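Beta 1-3 glucanase (PDB 5H4E) probably hydrolyses the beta-1,3-glucosidic bonds of beta-1,3-glucans, as a glycoside hydrolase of family 64. Local coordinates at residues G61-T66 against P104-V109; Y269-H274 against K297-Q302; N187-S192 against K335-H340; P2-G7 against D365-I370. One frame throughout, in Å; residues are numbered along the deposited sequence.

The chain opens interaction 4 at residues 2-7 and closes it only at 365-370, on the last strand of the chain (366-374), so the other three contacts all lie within that one long span. Interaction 1 comes first, a short excursion of 37 residues joining the hairpin strand 63-67 to the stretch ahead of strand 108-111. Interaction 3 opens next, on helix 182-192, and encloses interaction 2, in which an edge strand meets helix 294-309; helix 332-339, the next in the chain, then completes interaction 3. The loops nest or follow in series, and none cross. Interactions 1 and 2 lie on opposite sides of the chain's centre, their own centres about 41 Å apart.

Interaction 1 (G61-T66 against P104-V109); sequences GHLTKT and PLYIKV
Leu-63 reaches across to Tyr-106 and Pro-104 with successive parts of its side chain. Its CB lies 3.7 Å from CD1 of the Tyr-106 ring, approaching the ring obliquely. CG sits beside the backbone N, anti to the carbonyl carbon (chi1 -61°), and from there the two methyls reach Pro-104. CD1 comes 3.3 Å from the carbonyl O of Leu-105 and 3.9 Å from CG of Pro-104, while CD2 meets that same proline CG. A branched, flexible leucine can thus fill the angle between a phenol ring and a pyrrolidine ring. Leu-63 belongs to the two-stranded antiparallel hairpin of strands 63-67 and 70-74, and residues 104-107 run beside it on their way to strand 108-111; Tyr-74 of the hairpin also meets the Tyr-106 ring. Two residues along, Lys-65 lays its CB over a face of that ring, 3.9 Å from the centroid and 19° off the normal, a CH-pi contact. A bend at chi2 (75°) brings its CD to 3.8 Å from Tyr-106 OH. Tyrosine suits the site by pairing an apolar ring with a polar end: its OH hydrogen-bonds Lys-103 NZ and a water at 2.7 Å, which in turn donates weakly to the O of Thr-64.

Interaction 2 (Y269-H274 against K297-Q302); sequences YNLYIH and KAIKAQ
A helix lying across one face of a four-stranded antiparallel sheet brings Leu-271 and Ile-273 of the outermost strand 271-273 against Ile-299 and Lys-300 of helix 294-309. The short strand and helix segments approach to 8.6 Å between axes, at an angle of 41° between their directions. Ile-299 points CD1 at Leu-271, where it lies 4.0 Å from both CB and CD1, the two side chains crossing at about a right angle. Its CG2 meets CD1 of Ile-273 more loosely, at 4.3 Å. Such branched aliphatic groups suit this apolar part of the buried seam.

Lys-300 plays a mixed part. Its CG packs 3.9 Å from Ile-273 CG1 as the two side chains slide past each other in opposite directions. Extended beyond CG, the chain brings CE within 3.5 Å of the carbonyl O of Tyr-272. The ammonium is linked to the strand through two waters: one, 2.7 Å from NZ, donates to Tyr-272 O, and the other, 2.9 Å from NZ, accepts from His-274 N. Backbone oxygens of Asp-290 and Gly-291 also take bonds from NZ, so the buried ammonium is surrounded by oxygen acceptors, more than its three hydrogens can serve at once. Glu-296, one turn earlier on the helix, accepts the N-H of Tyr-272. Ile-299 also touches Phe-262 and Tyr-251 on the next strands, as expected of a helix-on-sheet layer, in which a helix covers one face of an antiparallel sheet.

Interaction 3 (N187-S192 against K335-H340); sequences NAYKNS and KFWHDH
Phe-336 inserts its ring beneath Tyr-189, whose CA sits over one face, 3.8 Å from the ring centroid. This is helix-to-helix packing, joining helix 182-192 to helix 332-339 at an angle of 130° between the directions of the short segments; the wide 11.1 Å separation of their axes is filled by large aromatic side chains. The Tyr-189 ring turns its edge to the same phenylalanine, a T-shaped pair with planes at 75° and centroids 5.3 Å apart. CD2 does the touching, 3.7 Å from Phe-336 CG, and also approaches CZ2 of Trp-337. Phe-336 already points its CB at the partner helix, and CG anti to the backbone N (chi1 -170°) continues outward from there. Ala-188 CB meets the rim at CZ, in the ring plane, and its small size lets the ring come close to the helix backbone; Ser-192 adds its CB near CE2. Tyr-189 keeps its hydroxyl for the carbonyl of Phe-197. On the opposite face of Phe-336, His-340 lays ND1 over the ring centre, 3.4 Å above the plane, and that same ND1 donates to Phe-336 O at 2.9 Å.

Interaction 4 (P2-G7 against D365-I370); sequences PPLKSG and DPKYAI
A proline from the very start of the chain, Pro-2, lies over a face of Tyr-368, a residue close to the other end of the chain. CD of Pro-2 stands above the middle of the ring, 3.7 Å from the centroid and 14° off the normal, while CG comes 3.5 Å from Tyr-368 CD2. The approach of CD is a CH-pi contact, and it suits both residues: CD is bonded to the proline nitrogen and so carries somewhat polarised C-H bonds, and tyrosine offers a broad, electron-rich surface. The proline CG also touches CD1 of Ile-370, at 4.1 Å.

CG of Tyr-368 sits between the backbone N and the carbonyl carbon (chi1 67°), the crowded position, from which the ring presents a face to Pro-2. Leu-4 completes the contact. Its CD2 rests 4.0 Å from Tyr-368 CB, and its CD1 lies 3.6 Å from CE of Lys-367, whose long extended chain offers apolar carbon to the leucine it crosses at about a right angle. Lys-367 and Tyr-368 form a classic beta bulge, both facing Val-167; the extra residue interrupts the regular spacing of the strand just where the N-terminal segment lies over it.

Strand 366-374 runs inside a mixed five-stranded sheet, parallel to strand 9-16 on one side and antiparallel to strand 162-168 on the other. Residues 2-7 lead into strand 9-16, and Pro-2 rests on Gln-12 and Leu-4 on Thr-10 of that strand.

Interaction 1 (G61-T66 against P104-V109)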
loop_
_atom_site.group_PDB
_atom_site.type_symbol
_atom_site.label_atom_id
_atom_site.label_comp_id
_atom_site.label_asym_id
_atom_site.label_seq_id
_atom_site.Cartn_x
_atom_site.Cartn_y
_atom_site.Cartn_z
ATOM N N GLY A 61 -22.188 14.409 15.995
ATOM C CA GLY A 61 -21.527 13.129 16.178
ATOM C C GLY A 61 -20.077 13.112 15.732
ATOM O O GLY A 61 -19.498 12.051 15.531
ATOM N N HIS A 62 -19.484 14.289 15.575
ATOM C CA HIS A 62 -18.099 14.366 15.133
ATOM C C HIS A 62 -17.158 13.974 16.261
ATOM O O HIS A 62 -17.571 13.833 17.414
ATOM C CB HIS A 62 -17.740 15.766 14.637
ATOM C CG HIS A 62 -17.730 16.816 15.710
ATOM N ND1 HIS A 62 -16.747 16.889 16.684
ATOM C CD2 HIS A 62 -18.553 17.868 15.947
ATOM C CE1 HIS A 62 -16.992 17.907 17.489
ATOM N NE2 HIS A 62 -18.078 18.526 17.054
ATOM N N LEU A 63 -15.887 13.796 15.918
ATOM C CA LEU A 63 -14.890 13.394 16.887
ATOM C C LEU A 63 -14.085 14.605 17.317
ATOM O O LEU A 63 -13.956 15.568 16.570
ATOM C CB LEU A 63 -13.972 12.311 16.291
ATOM C CG LEU A 63 -14.644 11.000 15.867
ATOM C CD1 LEU A 63 -13.679 10.103 15.050
ATOM C CD2 LEU A 63 -15.157 10.252 17.086
ATOM N N THR A 64 -13.544 14.550 18.525
ATOM C CA THR A 64 -12.660 15.602 18.997
ATOM C C THR A 64 -11.448 14.977 19.674
ATOM O O THR A 64 -11.563 13.958 20.359
ATOM C CB THR A 64 -13.380 16.547 19.964
ATOM O OG1 THR A 64 -14.599 16.990 19.359
ATOM C CG2 THR A 64 -12.514 17.759 20.286
ATOM N N LYS A 65 -10.281 15.576 19.463
ATOM C CA LYS A 65 -9.049 15.049 20.045
ATOM C C LYS A 65 -8.096 16.178 20.415
ATOM O O LYS A 65 -7.923 17.132 19.650
ATOM C CB LYS A 65 -8.377 14.075 19.069
ATOM C CG LYS A 65 -7.009 13.563 19.506
ATOM C CD LYS A 65 -7.103 12.524 20.608
ATOM C CE LYS A 65 -5.719 11.935 20.915
ATOM N NZ LYS A 65 -5.685 11.205 22.230
ATOM N N THR A 66 -7.494 16.078 21.597
ATOM C CA THR A 66 -6.441 17.009 21.997
ATOM C C THR A 66 -5.064 16.390 21.800
ATOM O O THR A 66 -4.742 15.380 22.430
ATOM C CB THR A 66 -6.589 17.433 23.463
ATOM O OG1 THR A 66 -7.865 18.063 23.649
ATOM C CG2 THR A 66 -5.458 18.392 23.855
ATOM N N PRO A 104 -12.554 4.687 16.548
ATOM C CA PRO A 104 -12.418 5.036 15.137
ATOM C C PRO A 104 -11.212 5.935 14.910
ATOM O O PRO A 104 -10.684 6.528 15.851
ATOM C CB PRO A 104 -13.724 5.781 14.836
ATOM C CG PRO A 104 -14.090 6.381 16.147
ATOM C CD PRO A 104 -13.720 5.348 17.164
ATOM N N LEU A 105 -10.794 6.044 13.660
ATOM C CA LEU A 105 -9.707 6.944 13.301
ATOM C C LEU A 105 -10.217 8.375 13.275
ATOM O O LEU A 105 -11.425 8.614 13.139
ATOM C CB LEU A 105 -9.116 6.553 11.946
ATOM C CG LEU A 105 -8.489 5.156 11.921
ATOM C CD1 LEU A 105 -7.921 4.844 10.557
ATOM C CD2 LEU A 105 -7.395 5.121 12.972
ATOM N N TYR A 106 -9.301 9.322 13.441
ATOM C CA TYR A 106 -9.629 10.740 13.312
ATOM C C TYR A 106 -9.239 11.254 11.928
ATOM O O TYR A 106 -8.060 11.516 11.666
ATOM C CB TYR A 106 -8.914 11.566 14.374
ATOM C CG TYR A 106 -9.212 11.188 15.798
ATOM C CD1 TYR A 106 -10.313 11.715 16.470
ATOM C CD2 TYR A 106 -8.375 10.328 16.490
ATOM C CE1 TYR A 106 -10.581 11.378 17.781
ATOM C CE2 TYR A 106 -8.631 9.983 17.805
ATOM C CZ TYR A 106 -9.732 10.517 18.450
ATOM O OH TYR A 106 -9.977 10.170 19.756
ATOM N N ILE A 107 -10.227 11.389 11.046
ATOM C CA ILE A 107 -9.980 11.842 9.685
ATOM C C ILE A 107 -10.426 13.296 9.493
ATOM O O ILE A 107 -11.612 13.608 9.624
ATOM C CB ILE A 107 -10.707 10.934 8.666
ATOM C CG1 ILE A 107 -10.113 9.514 8.712
ATOM C CG2 ILE A 107 -10.644 11.535 7.280
ATOM C CD1 ILE A 107 -10.821 8.514 7.812
ATOM N N LYS A 108 -9.472 14.173 9.186
ATOM C CA LYS A 108 -9.745 15.596 8.946
ATOM C C LYS A 108 -10.089 15.885 7.480
ATOM O O LYS A 108 -9.254 15.686 6.596
ATOM C CB LYS A 108 -8.531 16.436 9.362
ATOM C CG LYS A 108 -8.733 17.955 9.336
ATOM C CD LYS A 108 -9.579 18.410 10.512
ATOM C CE LYS A 108 -9.426 19.905 10.779
ATOM N NZ LYS A 108 -10.046 20.264 12.097
ATOM N N VAL A 109 -11.302 16.369 7.218
ATOM C CA VAL A 109 -11.657 16.777 5.858
ATOM C C VAL A 109 -11.084 18.170 5.597
ATOM O O VAL A 109 -11.070 19.015 6.492
ATOM C CB VAL A 109 -13.194 16.790 5.618
ATOM C CG1 VAL A 109 -13.504 17.147 4.156
ATOM C CG2 VAL A 109 -13.809 15.448 5.980
HETATM O O HOH W 1 -12.315 10.654 20.935
#

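Interaction 2 (Y269-H274 against K297-Q302)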
loop_
_atom_site.group_PDB
_atom_site.type_symbol
_atom_site.label_atom_id
_atom_site.label_comp_id
_atom_site.label_asym_id
_atom_site.label_seq_id
_atom_site.Cartn_x
_atom_site.Cartn_y
_atom_site.Cartn_z
ATOM N N TYR A 269 16.733 4.718 -28.491
ATOM C CA TYR A 269 16.748 4.917 -27.048
ATOM C C TYR A 269 16.208 6.297 -26.695
ATOM O O TYR A 269 16.910 7.301 -26.835
ATOM C CB TYR A 269 18.157 4.741 -26.487
ATOM C CG TYR A 269 18.655 3.308 -26.531
ATOM C CD1 TYR A 269 18.837 2.577 -25.362
ATOM C CD2 TYR A 269 18.944 2.686 -27.739
ATOM C CE1 TYR A 269 19.295 1.273 -25.397
ATOM C CE2 TYR A 269 19.412 1.379 -27.780
ATOM C CZ TYR A 269 19.581 0.683 -26.606
ATOM O OH TYR A 269 20.045 -0.612 -26.639
ATOM N N ASN A 270 14.961 6.334 -26.229
ATOM C CA ASN A 270 14.279 7.601 -25.939
ATOM C C ASN A 270 13.319 7.512 -24.753
ATOM O O ASN A 270 12.459 8.374 -24.567
ATOM C CB ASN A 270 13.523 8.087 -27.181
ATOM C CG ASN A 270 12.690 6.996 -27.823
ATOM O OD1 ASN A 270 12.075 6.170 -27.137
ATOM N ND2 ASN A 270 12.675 6.976 -29.152
ATOM N N LEU A 271 13.472 6.467 -23.950
ATOM C CA LEU A 271 12.647 6.302 -22.761
ATOM C C LEU A 271 13.518 6.508 -21.527
ATOM O O LEU A 271 14.483 5.776 -21.313
ATOM C CB LEU A 271 11.983 4.929 -22.764
ATOM C CG LEU A 271 11.117 4.610 -23.986
ATOM C CD1 LEU A 271 10.812 3.132 -24.064
ATOM C CD2 LEU A 271 9.809 5.407 -23.957
ATOM N N TYR A 272 13.180 7.511 -20.719
ATOM C CA TYR A 272 14.078 7.983 -19.668
ATOM C C TYR A 272 13.639 7.748 -18.227
ATOM O O TYR A 272 12.490 7.993 -17.871
ATOM C CB TYR A 272 14.308 9.487 -19.828
ATOM C CG TYR A 272 15.260 9.846 -20.935
ATOM C CD1 TYR A 272 16.551 10.252 -20.651
ATOM C CD2 TYR A 272 14.866 9.777 -22.261
ATOM C CE1 TYR A 272 17.428 10.578 -21.651
ATOM C CE2 TYR A 272 15.743 10.103 -23.275
ATOM C CZ TYR A 272 17.024 10.497 -22.958
ATOM O OH TYR A 272 17.904 10.820 -23.961
ATOM N N ILE A 273 14.580 7.300 -17.404
ATOM C CA ILE A 273 14.556 7.632 -15.988
ATOM C C ILE A 273 15.503 8.820 -15.838
ATOM O O ILE A 273 16.706 8.708 -16.086
ATOM C CB ILE A 273 14.998 6.479 -15.070
ATOM C CG1 ILE A 273 14.192 5.214 -15.338
ATOM C CG2 ILE A 273 14.863 6.877 -13.615
ATOM C CD1 ILE A 273 14.555 4.088 -14.400
ATOM N N HIS A 274 14.955 9.973 -15.471
ATOM C CA HIS A 274 15.761 11.180 -15.340
ATOM C C HIS A 274 16.475 11.276 -14.002
ATOM O O HIS A 274 15.904 11.702 -13.006
ATOM C CB HIS A 274 14.881 12.409 -15.566
ATOM C CG HIS A 274 14.285 12.459 -16.935
ATOM N ND1 HIS A 274 14.966 12.961 -18.022
ATOM C CD2 HIS A 274 13.088 12.036 -17.404
ATOM C CE1 HIS A 274 14.210 12.858 -19.100
ATOM N NE2 HIS A 274 13.065 12.300 -18.753
ATOM N N LYS A 297 6.728 4.691 -17.305
ATOM C CA LYS A 297 6.102 4.295 -16.047
ATOM C C LYS A 297 6.392 2.824 -15.727
ATOM O O LYS A 297 6.848 2.491 -14.629
ATOM C CB LYS A 297 4.590 4.557 -16.103
ATOM C CG LYS A 297 4.210 6.027 -15.868
ATOM C CD LYS A 297 2.695 6.245 -15.947
ATOM C CE LYS A 297 2.251 7.557 -15.280
ATOM N NZ LYS A 297 2.638 8.814 -16.012
ATOM N N ALA A 298 6.165 1.954 -16.701
ATOM C CA ALA A 298 6.422 0.524 -16.528
ATOM C C ALA A 298 7.897 0.217 -16.294
ATOM O O ALA A 298 8.233 -0.658 -15.489
ATOM C CB ALA A 298 5.928 -0.236 -17.718
ATOM N N ILE A 299 8.771 0.914 -17.016
ATOM C CA ILE A 299 10.215 0.779 -16.810
ATOM C C ILE A 299 10.619 1.215 -15.405
ATOM O O ILE A 299 11.385 0.525 -14.728
ATOM C CB ILE A 299 11.018 1.609 -17.827
ATOM C CG1 ILE A 299 10.991 0.944 -19.203
ATOM C CG2 ILE A 299 12.458 1.822 -17.333
ATOM C CD1 ILE A 299 11.371 1.881 -20.327
ATOM N N LYS A 300 10.098 2.359 -14.959
ATOM C CA LYS A 300 10.395 2.852 -13.611
ATOM C C LYS A 300 9.923 1.864 -12.536
ATOM O O LYS A 300 10.595 1.673 -11.520
ATOM C CB LYS A 300 9.754 4.232 -13.394
ATOM C CG LYS A 300 10.441 5.337 -14.194
ATOM C CD LYS A 300 9.708 6.672 -14.112
ATOM C CE LYS A 300 10.289 7.641 -15.129
ATOM N NZ LYS A 300 9.815 9.046 -14.923
ATOM N N ALA A 301 8.780 1.226 -12.778
ATOM C CA ALA A 301 8.235 0.249 -11.834
ATOM C C ALA A 301 9.173 -0.956 -11.712
ATOM O O ALA A 301 9.474 -1.435 -10.612
ATOM C CB ALA A 301 6.845 -0.196 -12.275
ATOM N N GLN A 302 9.632 -1.442 -12.856
ATOM C CA GLN A 302 10.515 -2.598 -12.869
ATOM C C GLN A 302 11.848 -2.280 -12.208
ATOM O O GLN A 302 12.369 -3.086 -11.441
ATOM C CB GLN A 302 10.731 -3.067 -14.294
ATOM C CG GLN A 302 9.484 -3.609 -14.925
ATOM C CD GLN A 302 9.333 -5.095 -14.695
ATOM O OE1 GLN A 302 10.207 -5.729 -14.093
ATOM N NE2 GLN A 302 8.240 -5.670 -15.197
HETATM O O HOH W 2 10.472 9.741 -17.439
HETATM O O HOH W 3 12.380 10.128 -14.243
#

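Interaction 3 (N187-S192 against K335-H340)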
loop_
_atom_site.group_PDB
_atom_site.type_symbol
_atom_site.label_atom_id
_atom_site.label_comp_id
_atom_site.label_asym_id
_atom_site.label_seq_id
_atom_site.Cartn_x
_atom_site.Cartn_y
_atom_site.Cartn_z
ATOM N N ASN A 187 7.507 -10.665 16.992
ATOM C CA ASN A 187 8.693 -11.322 17.536
ATOM C C ASN A 187 9.583 -11.897 16.436
ATOM O O ASN A 187 10.800 -11.717 16.459
ATOM C CB ASN A 187 8.292 -12.422 18.516
ATOM C CG ASN A 187 7.652 -11.869 19.785
ATOM O OD1 ASN A 187 7.938 -10.743 20.205
ATOM N ND2 ASN A 187 6.792 -12.665 20.407
ATOM N N ALA A 188 8.970 -12.589 15.479
ATOM C CA ALA A 188 9.717 -13.153 14.357
ATOM C C ALA A 188 10.425 -12.078 13.560
ATOM O O ALA A 188 11.574 -12.259 13.172
ATOM C CB ALA A 188 8.811 -13.945 13.449
ATOM N N TYR A 189 9.744 -10.961 13.308
ATOM C CA TYR A 189 10.366 -9.859 12.571
ATOM C C TYR A 189 11.671 -9.429 13.249
ATOM O O TYR A 189 12.718 -9.351 12.606
ATOM C CB TYR A 189 9.404 -8.660 12.447
ATOM C CG TYR A 189 10.021 -7.480 11.707
ATOM C CD1 TYR A 189 10.860 -6.582 12.363
ATOM C CD2 TYR A 189 9.779 -7.275 10.354
ATOM C CE1 TYR A 189 11.436 -5.526 11.704
ATOM C CE2 TYR A 189 10.356 -6.207 9.679
ATOM C CZ TYR A 189 11.190 -5.339 10.367
ATOM O OH TYR A 189 11.775 -4.281 9.718
ATOM N N LYS A 190 11.594 -9.144 14.546
ATOM C CA LYS A 190 12.751 -8.659 15.301
ATOM C C LYS A 190 13.936 -9.632 15.194
ATOM O O LYS A 190 15.080 -9.216 15.010
ATOM C CB LYS A 190 12.356 -8.432 16.770
ATOM C CG LYS A 190 13.455 -7.847 17.673
ATOM C CD LYS A 190 13.995 -6.481 17.189
ATOM C CE LYS A 190 12.964 -5.347 17.269
ATOM N NZ LYS A 190 12.601 -4.894 18.673
ATOM N N ASN A 191 13.646 -10.927 15.262
ATOM C CA ASN A 191 14.683 -11.953 15.172
ATOM C C ASN A 191 15.220 -12.190 13.761
ATOM O O ASN A 191 16.333 -12.678 13.595
ATOM C CB ASN A 191 14.154 -13.272 15.738
ATOM C CG ASN A 191 14.019 -13.235 17.251
ATOM O OD1 ASN A 191 14.942 -12.818 17.949
ATOM N ND2 ASN A 191 12.864 -13.657 17.762
ATOM N N SER A 192 14.434 -11.841 12.747
ATOM C CA SER A 192 14.799 -12.145 11.360
ATOM C C SER A 192 15.655 -11.085 10.658
ATOM O O SER A 192 16.693 -11.410 10.094
ATOM C CB SER A 192 13.527 -12.391 10.533
ATOM O OG SER A 192 13.833 -12.539 9.155
ATOM N N LYS A 335 10.581 -8.237 2.294
ATOM C CA LYS A 335 10.830 -9.680 2.253
ATOM C C LYS A 335 10.171 -10.395 3.436
ATOM O O LYS A 335 9.594 -11.476 3.261
ATOM C CB LYS A 335 12.333 -9.949 2.211
ATOM C CG LYS A 335 12.766 -11.423 2.400
ATOM C CD LYS A 335 12.177 -12.408 1.377
ATOM C CE LYS A 335 12.929 -13.766 1.436
ATOM N NZ LYS A 335 12.308 -14.811 0.549
ATOM N N PHE A 336 10.218 -9.797 4.629
ATOM C CA PHE A 336 9.555 -10.430 5.769
ATOM C C PHE A 336 8.058 -10.698 5.501
ATOM O O PHE A 336 7.545 -11.784 5.812
ATOM C CB PHE A 336 9.694 -9.595 7.055
ATOM C CG PHE A 336 9.219 -10.337 8.281
ATOM C CD1 PHE A 336 7.948 -10.137 8.786
ATOM C CD2 PHE A 336 10.034 -11.287 8.883
ATOM C CE1 PHE A 336 7.499 -10.851 9.899
ATOM C CE2 PHE A 336 9.600 -11.998 9.988
ATOM C CZ PHE A 336 8.330 -11.781 10.493
ATOM N N TRP A 337 7.350 -9.731 4.926
ATOM C CA TRP A 337 5.902 -9.924 4.753
ATOM C C TRP A 337 5.651 -10.987 3.677
ATOM O O TRP A 337 4.747 -11.807 3.814
ATOM C CB TRP A 337 5.202 -8.565 4.475
ATOM C CG TRP A 337 5.583 -7.643 5.602
ATOM C CD1 TRP A 337 6.333 -6.503 5.528
ATOM C CD2 TRP A 337 5.346 -7.879 6.997
ATOM N NE1 TRP A 337 6.550 -6.000 6.796
ATOM C CE2 TRP A 337 5.955 -6.833 7.710
ATOM C CE3 TRP A 337 4.652 -8.868 7.711
ATOM C CZ2 TRP A 337 5.902 -6.754 9.096
ATOM C CZ3 TRP A 337 4.617 -8.799 9.078
ATOM C CH2 TRP A 337 5.234 -7.742 9.760
ATOM N N HIS A 338 6.490 -11.024 2.648
ATOM C CA HIS A 338 6.375 -12.081 1.657
ATOM C C HIS A 338 6.551 -13.438 2.330
ATOM O O HIS A 338 5.825 -14.386 2.028
ATOM C CB HIS A 338 7.392 -11.892 0.526
ATOM C CG HIS A 338 7.038 -10.768 -0.400
ATOM N ND1 HIS A 338 6.130 -10.909 -1.425
ATOM C CD2 HIS A 338 7.448 -9.479 -0.432
ATOM C CE1 HIS A 338 6.000 -9.752 -2.056
ATOM N NE2 HIS A 338 6.787 -8.867 -1.469
ATOM N N ASP A 339 7.480 -13.517 3.280
ATOM C CA ASP A 339 7.768 -14.789 3.941
ATOM C C ASP A 339 6.674 -15.155 4.934
ATOM O O ASP A 339 6.655 -16.272 5.459
ATOM C CB ASP A 339 9.127 -14.747 4.654
ATOM C CG ASP A 339 10.297 -14.876 3.694
ATOM O OD1 ASP A 339 10.093 -15.280 2.530
ATOM O OD2 ASP A 339 11.435 -14.579 4.113
ATOM N N HIS A 340 5.760 -14.225 5.188
ATOM C CA HIS A 340 4.645 -14.489 6.102
ATOM C C HIS A 340 3.304 -14.069 5.506
ATOM O O HIS A 340 2.596 -13.234 6.050
ATOM C CB HIS A 340 4.896 -13.788 7.442
ATOM C CG HIS A 340 6.118 -14.296 8.134
ATOM N ND1 HIS A 340 7.387 -13.870 7.807
ATOM C CD2 HIS A 340 6.275 -15.267 9.066
ATOM C CE1 HIS A 340 8.272 -14.528 8.537
ATOM N NE2 HIS A 340 7.621 -15.381 9.309
#

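Interaction 4 (P2-G7 against D365-I370)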
loop_
_atom_site.group_PDB
_atom_site.type_symbol
_atom_site.label_atom_id
_atom_site.label_comp_id
_atom_site.label_asym_id
_atom_site.label_seq_id
_atom_site.Cartn_x
_atom_site.Cartn_y
_atom_site.Cartn_z
ATOM N N PRO A 2 -22.117 -13.300 2.470
ATOM C CA PRO A 2 -22.623 -12.016 2.961
ATOM C C PRO A 2 -23.842 -11.541 2.170
ATOM O O PRO A 2 -24.081 -12.028 1.057
ATOM C CB PRO A 2 -21.427 -11.064 2.769
ATOM C CG PRO A 2 -20.467 -11.783 1.917
ATOM C CD PRO A 2 -20.693 -13.238 2.113
ATOM N N PRO A 3 -24.606 -10.598 2.738
ATOM C CA PRO A 3 -25.767 -10.039 2.047
ATOM C C PRO A 3 -25.351 -9.323 0.773
ATOM O O PRO A 3 -24.379 -8.565 0.780
ATOM C CB PRO A 3 -26.351 -9.063 3.072
ATOM C CG PRO A 3 -25.214 -8.736 3.972
ATOM C CD PRO A 3 -24.401 -9.978 4.058
ATOM N N LEU A 4 -26.082 -9.564 -0.309
ATOM C CA LEU A 4 -25.734 -8.979 -1.591
ATOM C C LEU A 4 -26.833 -8.050 -2.088
ATOM O O LEU A 4 -28.004 -8.206 -1.746
ATOM C CB LEU A 4 -25.467 -10.074 -2.614
ATOM C CG LEU A 4 -24.472 -11.116 -2.085
ATOM C CD1 LEU A 4 -24.459 -12.348 -2.954
ATOM C CD2 LEU A 4 -23.069 -10.507 -1.973
ATOM N N LYS A 5 -26.435 -7.076 -2.889
ATOM C CA LYS A 5 -27.383 -6.183 -3.537
ATOM C C LYS A 5 -27.071 -6.192 -5.007
ATOM O O LYS A 5 -25.916 -6.078 -5.382
ATOM C CB LYS A 5 -27.295 -4.762 -2.982
ATOM C CG LYS A 5 -28.281 -4.484 -1.883
ATOM C CD LYS A 5 -27.938 -3.213 -1.116
ATOM C CE LYS A 5 -27.866 -2.009 -2.027
ATOM N NZ LYS A 5 -27.960 -0.752 -1.223
ATOM N N SER A 6 -28.094 -6.337 -5.840
ATOM C CA SER A 6 -27.876 -6.281 -7.272
ATOM C C SER A 6 -27.205 -4.954 -7.625
ATOM O O SER A 6 -27.677 -3.885 -7.228
ATOM C CB SER A 6 -29.192 -6.454 -8.035
ATOM O OG SER A 6 -28.937 -6.680 -9.412
ATOM N N GLY A 7 -26.080 -5.030 -8.331
ATOM C CA GLY A 7 -25.394 -3.833 -8.784
ATOM C C GLY A 7 -24.297 -3.353 -7.854
ATOM O O GLY A 7 -23.678 -2.321 -8.103
ATOM N N ASP A 365 -15.585 -9.788 -12.639
ATOM C CA ASP A 365 -16.977 -9.885 -12.206
ATOM C C ASP A 365 -17.101 -10.189 -10.714
ATOM O O ASP A 365 -17.523 -11.266 -10.328
ATOM C CB ASP A 365 -17.709 -10.959 -13.030
ATOM C CG ASP A 365 -17.062 -12.348 -12.917
ATOM O OD1 ASP A 365 -15.841 -12.443 -12.626
ATOM O OD2 ASP A 365 -17.784 -13.353 -13.125
ATOM N N PRO A 366 -16.743 -9.220 -9.866
ATOM C CA PRO A 366 -16.705 -9.441 -8.419
ATOM C C PRO A 366 -18.093 -9.647 -7.820
ATOM O O PRO A 366 -19.047 -8.996 -8.253
ATOM C CB PRO A 366 -16.072 -8.145 -7.894
ATOM C CG PRO A 366 -16.468 -7.122 -8.898
ATOM C CD PRO A 366 -16.436 -7.825 -10.220
ATOM N N LYS A 367 -18.187 -10.548 -6.842
ATOM C CA LYS A 367 -19.419 -10.796 -6.093
ATOM C C LYS A 367 -19.305 -10.220 -4.688
ATOM O O LYS A 367 -20.100 -9.364 -4.284
ATOM C CB LYS A 367 -19.700 -12.295 -6.022
ATOM C CG LYS A 367 -21.061 -12.672 -5.474
ATOM C CD LYS A 367 -21.185 -14.189 -5.453
ATOM C CE LYS A 367 -22.565 -14.646 -5.033
ATOM N NZ LYS A 367 -22.781 -16.073 -5.431
ATOM N N TYR A 368 -18.307 -10.682 -3.944
ATOM C CA TYR A 368 -18.061 -10.126 -2.618
ATOM C C TYR A 368 -16.629 -10.392 -2.175
ATOM O O TYR A 368 -15.935 -11.230 -2.762
ATOM C CB TYR A 368 -19.054 -10.697 -1.586
ATOM C CG TYR A 368 -18.887 -12.180 -1.308
ATOM C CD1 TYR A 368 -19.647 -13.127 -1.994
ATOM C CD2 TYR A 368 -17.988 -12.634 -0.345
ATOM C CE1 TYR A 368 -19.505 -14.475 -1.744
ATOM C CE2 TYR A 368 -17.833 -13.995 -0.096
ATOM C CZ TYR A 368 -18.600 -14.904 -0.798
ATOM O OH TYR A 368 -18.459 -16.252 -0.555
ATOM N N ALA A 369 -16.204 -9.683 -1.126
ATOM C CA ALA A 369 -14.933 -9.980 -0.466
ATOM C C ALA A 369 -15.130 -10.094 1.035
ATOM O O ALA A 369 -15.991 -9.429 1.613
ATOM C CB ALA A 369 -13.867 -8.907 -0.789
ATOM N N ILE A 370 -14.352 -10.975 1.658
ATOM C CA ILE A 370 -14.303 -11.054 3.113
ATOM C C ILE A 370 -13.019 -10.400 3.612
ATOM O O ILE A 370 -11.927 -10.763 3.168
ATOM C CB ILE A 370 -14.319 -12.508 3.643
ATOM C CG1 ILE A 370 -15.519 -13.309 3.114
ATOM C CG2 ILE A 370 -14.235 -12.507 5.169
ATOM C CD1 ILE A 370 -16.845 -12.783 3.540
#